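Long-range contact in nucleoporin NUP82 (Saccharomyces cerevisiae, PDB 3PBP), which serves as a structural component of the yeast nuclear pore complex, its N-terminal beta-propeller domain including the region that interacts with NUP116: residues L57-H62 / Q106-Q110. The protein carries 1 engineered substitution. Residue numbers count along the deposited sequence, not the author numbering.
Sequences LNFSRH and QDAFQ
Two neighbouring blades of the beta-propeller meet where strand 55-58, outermost in its four-stranded antiparallel sheet, runs out into a turn facing the end of helix 103-107, just before strand 110-115 of the next blade. L57, still extended (phi/psi -151/97), points its CB at segment 106-110; with chi1 t and chi2 p, its CD2 lies 3.5 Å from CD2 of F109 and its CD1 3.7 Å from NE2 of Q106. N58 turns aside and forms an Asx turn, its OD1 accepting from S60 N (2.9 Å) and S60 OG (3.0 Å). F59 directs its ring away, toward I43 and M91, leaving its CB 4.3 Å from Q110 NE2. The chain then coils through S60 and R61, so that H62 N bonds to F59 O at 2.7 Å. R61 (chi1 t, chi2 -131° between wells, chi3 m) bends its guanidinium to a salt bridge with D107, NH1 to OD1 at 2.5 Å, while its NH2 bonds weakly to Q106 OE1 (3.3 Å). H62, chi1 m, donates from NE2 to D107 OD1 at 3.0 Å, and its ring face receives CG of Q110 in a CH-pi contact, 3.6 Å from the centroid. The type I turn D107-Q110, closed by Q110 N to D107 O (3.0 Å), brings D107 to the edge of that ring and Q110 over its face. CA pairs L57-Q106 (7.4 Å) and H62-Q110 (8.1 Å) fix the register. R61 NH1, R61 NH2 (weakly) and H62 NE2 thus converge on one oxygen, D107 OD1, which requires H62 to carry a proton on NE2; this charged end is more exposed than the buried L57-F109 contact.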
loop_
_atom_site.group_PDB
_atom_site.type_symbol
_atom_site.label_atom_id
_atom_site.label_comp_id
_atom_site.label_asym_id
_atom_site.label_seq_id
_atom_site.Cartn_x
_atom_site.Cartn_y
_atom_site.Cartn_z
ATOM N N LEU A 57 32.943 4.611 8.061
ATOM C CA LEU A 57 32.333 5.416 9.097
ATOM C C LEU A 57 31.706 4.448 10.073
ATOM O O LEU A 57 30.602 3.968 9.855
ATOM C CB LEU A 57 31.255 6.327 8.526
ATOM C CG LEU A 57 30.467 7.057 9.615
ATOM C CD1 LEU A 57 31.429 7.931 10.417
ATOM C CD2 LEU A 57 29.350 7.892 8.989
ATOM N N ASN A 58 32.429 4.152 11.143
ATOM C CA ASN A 58 31.957 3.242 12.173
ATOM C C ASN A 58 30.852 3.933 12.950
ATOM O O ASN A 58 31.053 5.025 13.481
ATOM C CB ASN A 58 33.100 2.878 13.120
ATOM C CG ASN A 58 32.695 1.855 14.139
ATOM O OD1 ASN A 58 31.858 2.124 15.003
ATOM N ND2 ASN A 58 33.272 0.659 14.042
ATOM N N PHE A 59 29.684 3.302 13.022
ATOM C CA PHE A 59 28.562 3.898 13.731
ATOM C C PHE A 59 28.132 3.146 14.984
ATOM O O PHE A 59 27.050 3.404 15.506
ATOM C CB PHE A 59 27.371 4.079 12.772
ATOM C CG PHE A 59 26.896 2.802 12.128
ATOM C CD1 PHE A 59 25.989 1.973 12.779
ATOM C CD2 PHE A 59 27.350 2.429 10.862
ATOM C CE1 PHE A 59 25.537 0.793 12.177
ATOM C CE2 PHE A 59 26.905 1.251 10.254
ATOM C CZ PHE A 59 25.998 0.435 10.913
ATOM N N SER A 60 28.982 2.240 15.469
ATOM C CA SER A 60 28.702 1.465 16.684
ATOM C C SER A 60 28.310 2.390 17.824
ATOM O O SER A 60 27.447 2.071 18.639
ATOM C CB SER A 60 29.934 0.674 17.115
ATOM O OG SER A 60 30.368 -0.196 16.089
ATOM N N ARG A 61 28.960 3.542 17.871
ATOM C CA ARG A 61 28.699 4.535 18.898
ATOM C C ARG A 61 27.248 4.998 18.882
ATOM O O ARG A 61 26.731 5.450 19.889
ATOM C CB ARG A 61 29.613 5.741 18.685
ATOM C CG ARG A 61 29.821 6.590 19.931
ATOM C CD ARG A 61 29.603 8.054 19.621
ATOM N NE ARG A 61 30.278 8.450 18.391
ATOM C CZ ARG A 61 30.156 9.653 17.834
ATOM N NH1 ARG A 61 29.380 10.570 18.409
ATOM N NH2 ARG A 61 30.804 9.940 16.701
ATOM N N HIS A 62 26.595 4.880 17.731
ATOM C CA HIS A 62 25.204 5.306 17.584
ATOM C C HIS A 62 24.220 4.151 17.480
ATOM O O HIS A 62 23.052 4.292 17.839
ATOM C CB HIS A 62 25.066 6.188 16.350
ATOM C CG HIS A 62 25.775 7.496 16.472
ATOM N ND1 HIS A 62 25.323 8.514 17.287
ATOM C CD2 HIS A 62 26.917 7.949 15.902
ATOM C CE1 HIS A 62 26.156 9.539 17.212
ATOM N NE2 HIS A 62 27.132 9.221 16.378
ATOM N N GLN A 106 30.980 13.206 12.412
ATOM C CA GLN A 106 30.408 11.875 12.262
ATOM C C GLN A 106 28.984 11.835 12.764
ATOM O O GLN A 106 28.180 11.027 12.304
ATOM C CB GLN A 106 31.224 10.844 13.032
ATOM C CG GLN A 106 32.664 10.730 12.578
ATOM C CD GLN A 106 33.419 9.659 13.336
ATOM O OE1 GLN A 106 33.308 9.555 14.564
ATOM N NE2 GLN A 106 34.198 8.861 12.615
ATOM N N ASP A 107 28.669 12.692 13.725
ATOM C CA ASP A 107 27.318 12.725 14.263
ATOM C C ASP A 107 26.434 13.446 13.268
ATOM O O ASP A 107 25.208 13.323 13.297
ATOM C CB ASP A 107 27.292 13.452 15.607
ATOM C CG ASP A 107 28.119 12.745 16.665
ATOM O OD1 ASP A 107 28.730 11.706 16.332
ATOM O OD2 ASP A 107 28.157 13.229 17.824
ATOM N N ALA A 108 27.073 14.210 12.389
ATOM C CA ALA A 108 26.356 14.956 11.365
ATOM C C ALA A 108 25.646 13.981 10.428
ATOM O O ALA A 108 24.617 14.309 9.843
ATOM C CB ALA A 108 27.332 15.821 10.574
ATOM N N PHE A 109 26.209 12.782 10.303
ATOM C CA PHE A 109 25.658 11.760 9.435
ATOM C C PHE A 109 24.483 11.002 10.029
ATOM O O PHE A 109 23.903 10.138 9.374
ATOM C CB PHE A 109 26.763 10.801 9.014
ATOM C CG PHE A 109 27.856 11.468 8.228
ATOM C CD1 PHE A 109 27.547 12.251 7.117
ATOM C CD2 PHE A 109 29.188 11.342 8.609
ATOM C CE1 PHE A 109 28.537 12.892 6.403
ATOM C CE2 PHE A 109 30.188 11.984 7.899
ATOM C CZ PHE A 109 29.857 12.762 6.791
ATOM N N GLN A 110 24.133 11.323 11.268
ATOM C CA GLN A 110 22.993 10.694 11.905
ATOM C C GLN A 110 21.913 11.717 11.632
ATOM O O GLN A 110 21.839 12.760 12.278
ATOM C CB GLN A 110 23.224 10.517 13.408
ATOM C CG GLN A 110 24.347 9.561 13.763
ATOM C CD GLN A 110 24.197 8.180 13.113
ATOM O OE1 GLN A 110 23.185 7.485 13.300
ATOM N NE2 GLN A 110 25.217 7.774 12.350
#